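Local coordinates for protein oxalate biosynthetic component 1 (Burkholderia thailandensis, PDB 5IKY) that probably makes oxalate under quorum-sensing control, as a bifunctional enzyme that combines serine hydrolase and lyase activities, at residues 10-15 against 201-206; 225-230 against 277-282; 230-235 against 250-255. All coordinates share one frame; numbering follows the deposited sequence.

Contact 1 (10-15 against 201-206)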
loop_
_atom_site.group_PDB
_atom_site.type_symbol
_atom_site.label_atom_id
_atom_site.label_comp_id
_atom_site.label_asym_id
_atom_site.label_seq_id
_atom_site.Cartn_x
_atom_site.Cartn_y
_atom_site.Cartn_z
ATOM N N ALA A 10 -7.034 -1.072 15.128
ATOM C CA ALA A 10 -6.621 -0.459 16.388
ATOM C C ALA A 10 -5.428 -1.205 16.984
ATOM O O ALA A 10 -5.600 -2.092 17.822
ATOM C CB ALA A 10 -7.782 -0.438 17.368
ATOM N N PRO A 11 -4.213 -0.844 16.549
ATOM C CA PRO A 11 -2.996 -1.613 16.844
ATOM C C PRO A 11 -2.392 -1.435 18.241
ATOM O O PRO A 11 -1.536 -2.237 18.606
ATOM C CB PRO A 11 -2.011 -1.109 15.781
ATOM C CG PRO A 11 -2.458 0.278 15.494
ATOM C CD PRO A 11 -3.955 0.261 15.608
ATOM N N VAL A 12 -2.806 -0.429 19.005
ATOM C CA VAL A 12 -2.119 -0.141 20.265
ATOM C C VAL A 12 -3.017 -0.280 21.490
ATOM O O VAL A 12 -2.825 -1.178 22.312
ATOM C CB VAL A 12 -1.514 1.278 20.261
ATOM C CG1 VAL A 12 -0.668 1.493 21.509
ATOM C CG2 VAL A 12 -0.674 1.492 19.010
ATOM N N GLY A 13 -3.979 0.622 21.626
ATOM C CA GLY A 13 -4.918 0.557 22.729
ATOM C C GLY A 13 -4.369 1.061 24.050
ATOM O O GLY A 13 -3.310 1.689 24.101
ATOM N N ALA A 14 -5.093 0.769 25.125
ATOM C CA ALA A 14 -4.756 1.281 26.447
ATOM C C ALA A 14 -4.354 0.175 27.422
ATOM O O ALA A 14 -3.493 0.377 28.279
ATOM C CB ALA A 14 -5.935 2.070 27.012
ATOM N N VAL A 15 -4.982 -0.989 27.291
ATOM C CA VAL A 15 -4.839 -2.047 28.292
ATOM C C VAL A 15 -3.710 -3.059 28.037
ATOM O O VAL A 15 -2.885 -3.280 28.927
ATOM C CB VAL A 15 -6.164 -2.823 28.455
ATOM C CG1 VAL A 15 -5.988 -3.989 29.417
ATOM C CG2 VAL A 15 -7.261 -1.891 28.938
ATOM N N TYR A 201 3.859 -8.829 20.332
ATOM C CA TYR A 201 3.619 -8.154 19.063
ATOM C C TYR A 201 2.984 -6.779 19.245
ATOM O O TYR A 201 2.742 -6.068 18.271
ATOM C CB TYR A 201 2.738 -9.025 18.165
ATOM C CG TYR A 201 3.305 -10.411 17.948
ATOM C CD1 TYR A 201 4.409 -10.605 17.127
ATOM C CD2 TYR A 201 2.743 -11.520 18.566
ATOM C CE1 TYR A 201 4.937 -11.866 16.927
ATOM C CE2 TYR A 201 3.265 -12.788 18.370
ATOM C CZ TYR A 201 4.362 -12.952 17.549
ATOM O OH TYR A 201 4.887 -14.207 17.347
ATOM N N LEU A 202 2.721 -6.405 20.493
ATOM C CA LEU A 202 2.123 -5.106 20.768
ATOM C C LEU A 202 3.147 -3.987 20.626
ATOM O O LEU A 202 4.169 -3.982 21.309
ATOM C CB LEU A 202 1.510 -5.067 22.164
ATOM C CG LEU A 202 0.667 -3.809 22.379
ATOM C CD1 LEU A 202 -0.643 -3.913 21.610
ATOM C CD2 LEU A 202 0.418 -3.564 23.846
ATOM N N PRO A 203 2.867 -3.031 19.734
ATOM C CA PRO A 203 3.750 -1.888 19.488
ATOM C C PRO A 203 3.512 -0.752 20.482
ATOM O O PRO A 203 2.385 -0.274 20.602
ATOM C CB PRO A 203 3.374 -1.467 18.068
ATOM C CG PRO A 203 1.918 -1.821 17.956
ATOM C CD PRO A 203 1.680 -3.015 18.857
ATOM N N ILE A 204 4.555 -0.325 21.188
ATOM C CA ILE A 204 4.416 0.774 22.142
ATOM C C ILE A 204 5.406 1.905 21.866
ATOM O O ILE A 204 5.413 2.916 22.566
ATOM C CB ILE A 204 4.595 0.291 23.597
ATOM C CG1 ILE A 204 5.990 -0.306 23.798
ATOM C CG2 ILE A 204 3.515 -0.719 23.956
ATOM C CD1 ILE A 204 6.218 -0.869 25.190
ATOM N N THR A 205 6.239 1.731 20.846
ATOM C CA THR A 205 7.137 2.797 20.413
ATOM C C THR A 205 6.646 3.377 19.096
ATOM O O THR A 205 5.873 2.736 18.384
ATOM C CB THR A 205 8.586 2.308 20.240
ATOM O OG1 THR A 205 8.641 1.346 19.179
ATOM C CG2 THR A 205 9.101 1.683 21.533
ATOM N N ALA A 206 7.099 4.587 18.780
ATOM C CA ALA A 206 6.682 5.280 17.566
ATOM C C ALA A 206 6.897 4.429 16.314
ATOM O O ALA A 206 5.975 4.240 15.517
ATOM C CB ALA A 206 7.420 6.604 17.436
#
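In the barrel-like region of the beta-keto acid cleavage family, probably the lyase part, the loop that leaves parallel strand 4-9 carries Pro11 and Val12 against Leu202 and Pro203, which lie just ahead of helix 206-218. The nearest CA pair is Val12 and Pro203, 6.2 Å apart. Pro11 O points at the Pro203 ring, 3.3 Å from CD and 3.5 Å from CG. Leu202 reaches in with one branch: its CG is anti to the backbone N (chi1 -170°), and CD1 sits 3.6 Å from both Pro11 O and Val12 O, a methyl lodged against two successive carbonyls. In the reverse direction, Val12 offers its methyls. CG1, anti to the backbone N (chi1 -173°), lies 3.6 Å from Pro203 O, while CG2 approaches Pro203 CG at 4.3 Å in the looser apolar pair. All four residues are buried. Ile209 of helix 206-218 packs on Val12 and Pro203, and Ala212 on Pro11 and Pro203. The nearest side-chain atom of Val12 is about 8 Å from the magnesium ion. Arg229 supplies hydrogen bonds to the loop carbonyls, a weak one to Val12 O and another to Gly13 O. The joint itself consists of carbonyl oxygens against C-H groups, plus one methyl against a proline ring, and such contacts hold by fit and burial, with no directional bond between the two segments.

Contact 2 (225-230 against 277-282). With MG (magnesium ion), chain B.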
loop_
_atom_site.group_PDB
_atom_site.type_symbol
_atom_site.label_atom_id
_atom_site.label_comp_id
_atom_site.label_asym_id
_atom_site.label_seq_id
_atom_site.Cartn_x
_atom_site.Cartn_y
_atom_site.Cartn_z
ATOM N N HIS A 225 -6.881 3.399 14.178
ATOM C CA HIS A 225 -7.082 3.973 15.508
ATOM C C HIS A 225 -5.751 4.043 16.254
ATOM O O HIS A 225 -5.203 2.977 16.533
ATOM C CB HIS A 225 -7.998 3.157 16.410
ATOM C CG HIS A 225 -8.614 3.973 17.482
ATOM N ND1 HIS A 225 -7.906 4.938 18.191
ATOM C CD2 HIS A 225 -9.745 3.744 18.159
ATOM C CE1 HIS A 225 -8.710 5.416 19.135
ATOM N NE2 HIS A 225 -9.815 4.702 19.143
ATOM N N LEU A 226 -5.317 5.219 16.723
ATOM C CA LEU A 226 -4.045 5.205 17.432
ATOM C C LEU A 226 -4.098 5.592 18.919
ATOM O O LEU A 226 -4.872 6.459 19.329
ATOM C CB LEU A 226 -3.044 6.078 16.697
ATOM C CG LEU A 226 -2.635 5.599 15.306
ATOM C CD1 LEU A 226 -1.663 6.582 14.692
ATOM C CD2 LEU A 226 -2.033 4.198 15.352
ATOM N N HIS A 227 -3.247 4.925 19.704
ATOM C CA HIS A 227 -2.908 5.324 21.074
ATOM C C HIS A 227 -1.385 5.457 21.212
ATOM O O HIS A 227 -0.628 4.977 20.361
ATOM C CB HIS A 227 -3.389 4.300 22.107
ATOM C CG HIS A 227 -4.874 4.221 22.274
ATOM N ND1 HIS A 227 -5.499 4.497 23.471
ATOM C CD2 HIS A 227 -5.853 3.855 21.413
ATOM C CE1 HIS A 227 -6.802 4.322 23.335
ATOM N NE2 HIS A 227 -7.043 3.934 22.096
ATOM N N THR A 228 -0.937 6.080 22.297
ATOM C CA THR A 228 0.482 6.075 22.648
ATOM C C THR A 228 0.661 5.687 24.116
ATOM O O THR A 228 -0.286 5.742 24.901
ATOM C CB THR A 228 1.150 7.440 22.389
ATOM O OG1 THR A 228 0.374 8.483 22.990
ATOM C CG2 THR A 228 1.270 7.701 20.894
ATOM N N ARG A 229 1.874 5.287 24.483
ATOM C CA ARG A 229 2.142 4.815 25.839
ATOM C C ARG A 229 3.297 5.570 26.484
ATOM O O ARG A 229 4.342 5.771 25.865
ATOM C CB ARG A 229 2.456 3.317 25.834
ATOM C CG ARG A 229 1.404 2.440 25.171
ATOM C CD ARG A 229 0.096 2.443 25.937
ATOM N NE ARG A 229 -0.827 1.439 25.417
ATOM C CZ ARG A 229 -0.869 0.179 25.839
ATOM N NH1 ARG A 229 -0.039 -0.230 26.787
ATOM N NH2 ARG A 229 -1.736 -0.674 25.311
ATOM N N ALA A 230 3.106 5.973 27.737
ATOM C CA ALA A 230 4.140 6.676 28.485
ATOM C C ALA A 230 5.284 5.741 28.854
ATOM O O ALA A 230 5.098 4.529 28.955
ATOM C CB ALA A 230 3.552 7.307 29.735
ATOM N N ASN A 277 -7.055 8.118 12.971
ATOM C CA ASN A 277 -7.969 8.330 14.083
ATOM C C ASN A 277 -7.201 8.289 15.401
ATOM O O ASN A 277 -6.698 7.239 15.802
ATOM C CB ASN A 277 -9.080 7.274 14.042
ATOM C CG ASN A 277 -10.087 7.422 15.166
ATOM O OD1 ASN A 277 -9.978 8.310 16.012
ATOM N ND2 ASN A 277 -11.094 6.554 15.166
ATOM N N LEU A 278 -7.100 9.437 16.065
ATOM C CA LEU A 278 -6.334 9.527 17.306
ATOM C C LEU A 278 -7.236 9.462 18.531
ATOM O O LEU A 278 -8.299 10.082 18.575
ATOM C CB LEU A 278 -5.504 10.811 17.346
ATOM C CG LEU A 278 -4.589 11.104 16.156
ATOM C CD1 LEU A 278 -3.609 12.208 16.515
ATOM C CD2 LEU A 278 -3.856 9.854 15.687
ATOM N N SER A 279 -6.800 8.702 19.527
ATOM C CA SER A 279 -7.530 8.584 20.778
ATOM C C SER A 279 -7.367 9.844 21.622
ATOM O O SER A 279 -6.278 10.409 21.701
ATOM C CB SER A 279 -7.047 7.359 21.558
ATOM O OG SER A 279 -7.843 7.138 22.704
ATOM N N THR A 280 -8.454 10.289 22.241
ATOM C CA THR A 280 -8.393 11.406 23.176
ATOM C C THR A 280 -8.647 10.884 24.582
ATOM O O THR A 280 -8.790 11.653 25.532
ATOM C CB THR A 280 -9.414 12.508 22.832
ATOM O OG1 THR A 280 -10.743 11.985 22.953
ATOM C CG2 THR A 280 -9.200 13.011 21.411
ATOM N N SER A 281 -8.696 9.560 24.693
ATOM C CA SER A 281 -9.020 8.877 25.939
ATOM C C SER A 281 -8.070 9.231 27.078
ATOM O O SER A 281 -6.864 9.382 26.877
ATOM C CB SER A 281 -9.015 7.364 25.712
ATOM O OG SER A 281 -9.120 6.660 26.933
ATOM N N ALA A 282 -8.629 9.363 28.277
ATOM C CA ALA A 282 -7.829 9.589 29.474
ATOM C C ALA A 282 -7.851 8.349 30.365
ATOM O O ALA A 282 -7.630 8.435 31.573
ATOM C CB ALA A 282 -8.334 10.804 30.235
HETATM MG MG MG B . -9.248 3.408 21.865
HETATM O O HOH W 1 -10.176 5.672 22.682
#
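Leu226 is clasped between Asn277 and Ser279 by two fairly straight backbone bonds of a parallel ladder. Its N donates to Asn277 O at 2.6 Å, and its O accepts from Ser279 N at 3.0 Å. Beyond the ladder, Ser279 CB lies over the centre of the His227 ring, 3.5 Å from the centroid and 11° off the ring normal, a CH-pi contact. Both ring nitrogens of His227 are engaged: NE2 binds magnesium at 2.3 Å and ND1 is hydrogen-bonded to Asn253 OD1. Ser279 OG, anti to the backbone N (chi1 -173°), shares a 2.8 Å hydrogen bond with a water that is itself 2.6 Å from the magnesium. Glu477 completes the protein ligands seen. The metal thus sits where parallel strands of the TIM-barrel-like sheet end, His227 lying just past strand 223-226. Asn277 ND2 stands over one face of the His225 ring, toward its rim, and is hydrogen-bonded to Glu348 OE1. In the parallel register, His225 pairs with Asn277 on one face of the sheet, and Leu226 with Leu278 on the other, CB to CD2 at 4.0 Å. From helix 257-270, Ile263 packs on Leu226 and Tyr260 on Leu278. Strand 223-226 is flanked by strands 4-9 and 275-278, with strand 310-313 on the far side of strand 275-278.

Contact 3 (230-235 against 250-255)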
loop_
_atom_site.group_PDB
_atom_site.type_symbol
_atom_site.label_atom_id
_atom_site.label_comp_id
_atom_site.label_asym_id
_atom_site.label_seq_id
_atom_site.Cartn_x
_atom_site.Cartn_y
_atom_site.Cartn_z
ATOM N N ALA A 230 3.106 5.973 27.737
ATOM C CA ALA A 230 4.140 6.676 28.485
ATOM C C ALA A 230 5.284 5.741 28.854
ATOM O O ALA A 230 5.098 4.529 28.955
ATOM C CB ALA A 230 3.552 7.307 29.735
ATOM N N THR A 231 6.467 6.313 29.060
ATOM C CA THR A 231 7.643 5.542 29.450
ATOM C C THR A 231 8.339 6.159 30.661
ATOM O O THR A 231 9.518 5.904 30.905
ATOM C CB THR A 231 8.659 5.439 28.296
ATOM O OG1 THR A 231 9.059 6.756 27.894
ATOM C CG2 THR A 231 8.055 4.709 27.106
ATOM N N ASP A 232 7.603 6.966 31.417
ATOM C CA ASP A 232 8.178 7.702 32.539
ATOM C C ASP A 232 8.588 6.790 33.695
ATOM O O ASP A 232 9.499 7.117 34.456
ATOM C CB ASP A 232 7.196 8.769 33.036
ATOM C CG ASP A 232 5.782 8.238 33.203
ATOM O OD1 ASP A 232 5.605 7.003 33.266
ATOM O OD2 ASP A 232 4.845 9.060 33.272
ATOM N N ASP A 233 7.917 5.650 33.827
ATOM C CA ASP A 233 8.223 4.710 34.903
ATOM C C ASP A 233 8.918 3.455 34.377
ATOM O O ASP A 233 8.828 2.384 34.978
ATOM C CB ASP A 233 6.947 4.328 35.655
ATOM C CG ASP A 233 5.979 3.539 34.797
ATOM O OD1 ASP A 233 5.909 3.798 33.577
ATOM O OD2 ASP A 233 5.289 2.656 35.347
ATOM N N GLN A 234 9.615 3.598 33.256
ATOM C CA GLN A 234 10.296 2.477 32.620
ATOM C C GLN A 234 11.582 2.126 33.359
ATOM O O GLN A 234 12.402 3.000 33.642
ATOM C CB GLN A 234 10.600 2.806 31.158
ATOM C CG GLN A 234 10.706 1.599 30.246
ATOM C CD GLN A 234 10.919 1.990 28.797
ATOM O OE1 GLN A 234 11.803 2.786 28.480
ATOM N NE2 GLN A 234 10.096 1.444 27.910
ATOM N N ALA A 235 11.755 0.845 33.670
ATOM C CA ALA A 235 12.941 0.384 34.383
ATOM C C ALA A 235 13.244 -1.080 34.073
ATOM O O ALA A 235 12.421 -1.781 33.487
ATOM C CB ALA A 235 12.764 0.582 35.881
ATOM N N SER A 250 4.601 0.518 33.697
ATOM C CA SER A 250 3.151 0.467 33.557
ATOM C C SER A 250 2.714 0.386 32.100
ATOM O O SER A 250 1.636 -0.138 31.805
ATOM C CB SER A 250 2.507 1.688 34.214
ATOM O OG SER A 250 2.984 1.866 35.537
ATOM N N GLN A 251 3.553 0.898 31.199
ATOM C CA GLN A 251 3.186 1.063 29.793
ATOM C C GLN A 251 1.835 1.765 29.709
ATOM O O GLN A 251 0.953 1.362 28.950
ATOM C CB GLN A 251 3.146 -0.285 29.067
ATOM C CG GLN A 251 4.514 -0.914 28.836
ATOM C CD GLN A 251 4.431 -2.279 28.172
ATOM O OE1 GLN A 251 3.667 -2.481 27.228
ATOM N NE2 GLN A 251 5.222 -3.226 28.667
ATOM N N ARG A 252 1.688 2.815 30.510
ATOM C CA ARG A 252 0.400 3.463 30.732
ATOM C C ARG A 252 -0.120 4.194 29.506
ATOM O O ARG A 252 0.635 4.868 28.804
ATOM C CB ARG A 252 0.504 4.445 31.902
ATOM C CG ARG A 252 -0.833 4.839 32.497
ATOM C CD ARG A 252 -0.678 5.916 33.557
ATOM N NE ARG A 252 -0.357 7.220 32.979
ATOM C CZ ARG A 252 0.861 7.752 32.955
ATOM N NH1 ARG A 252 1.887 7.094 33.477
ATOM N NH2 ARG A 252 1.053 8.946 32.409
ATOM N N ASN A 253 -1.418 4.056 29.258
ATOM C CA ASN A 253 -2.072 4.831 28.215
ATOM C C ASN A 253 -1.909 6.311 28.505
ATOM O O ASN A 253 -2.292 6.793 29.570
ATOM C CB ASN A 253 -3.551 4.473 28.102
ATOM C CG ASN A 253 -4.258 5.268 27.023
ATOM O OD1 ASN A 253 -4.006 5.078 25.833
ATOM N ND2 ASN A 253 -5.158 6.156 27.432
ATOM N N HIS A 254 -1.320 7.023 27.554
ATOM C CA HIS A 254 -0.981 8.422 27.741
ATOM C C HIS A 254 -0.734 9.065 26.389
ATOM O O HIS A 254 -0.174 8.438 25.491
ATOM C CB HIS A 254 0.256 8.565 28.632
ATOM C CG HIS A 254 0.558 9.977 29.026
ATOM N ND1 HIS A 254 -0.163 10.652 29.987
ATOM C CD2 HIS A 254 1.501 10.843 28.587
ATOM C CE1 HIS A 254 0.324 11.871 30.126
ATOM N NE2 HIS A 254 1.334 12.015 29.285
ATOM N N ILE A 255 -1.151 10.313 26.243
ATOM C CA ILE A 255 -0.937 11.025 24.994
ATOM C C ILE A 255 0.478 11.600 24.976
ATOM O O ILE A 255 0.796 12.526 25.722
ATOM C CB ILE A 255 -1.992 12.128 24.802
ATOM C CG1 ILE A 255 -3.387 11.502 24.838
ATOM C CG2 ILE A 255 -1.777 12.862 23.487
ATOM C CD1 ILE A 255 -4.508 12.488 24.655
HETATM O O HOH W 2 3.763 4.072 31.931
#
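Asp233 OD2 is approached by two donors of Ser250. The backbone N of Ser250 gives the sounder bond, 2.8 Å to OD2 with an N-H...O angle of 142°, meeting the oxygen on its syn side but 27° out of the carboxylate plane. Ser250 OG also donates to OD2, although the modelled separation is so short that its exact length is doubtful. Asp233 turns its carboxylate to this place by setting CG between the backbone N and the carbonyl carbon (chi1 66°). The other oxygen, OD1, accepts from a water at 2.7 Å. That water also donates a longer bond to Ala230 O and accepts from Arg252 N at 2.8 Å, so a single molecule spans the segments. Directly between the backbones, Ala230 N donates to Arg252 O at 2.9 Å.

A type I beta turn, Thr231 to Gln234, brings the two aspartates to this side of the excursion that follows barrel strand 223-226. The chain then runs through strands 235-237 and 246-248, linked by backbone bonding of Ala235 with Ile248, and returns along 250-255 in a roughly opposed direction. On the turn, Asp232 OD2 comes to the edge of the Arg252 guanidinium, 3.6 Å from NH1. This is a long salt bridge, with the flat groups nearly coplanar while the side chains cross at about a right angle. The Arg252 chain bends at chi3, where NE turns off the line of the chain; NH2 lies 4.0 Å from Ala230 CB. Ala230 CB also packs on His254 CB at 3.7 Å. Away from the turn, Gln251 OE1 accepts from Phe18 N, and Asn253 ND2 bonds to Arg283 O.

From the N terminus, strand 4-9 runs into 10-15, and contact 1 closes a long loop when the chain comes back at 201-206 and enters helix 206-218. Contact 2 opens only afterwards, at the end of strand 223-226, and closes at 277-282, so these two follow in series. Contact 3 begins at Ala230, which it shares with contact 2, and closes at 250-255, inside the span of contact 2 and before helix 257-270. Arg229 bridges contacts 1 and 2, and His227 bridges contacts 2 and 3. A hydrogen bond between Thr228 OG1 and His254 O adds to the latter, joining the metal ligand His227, just past strand 223-226, to the outer excursion.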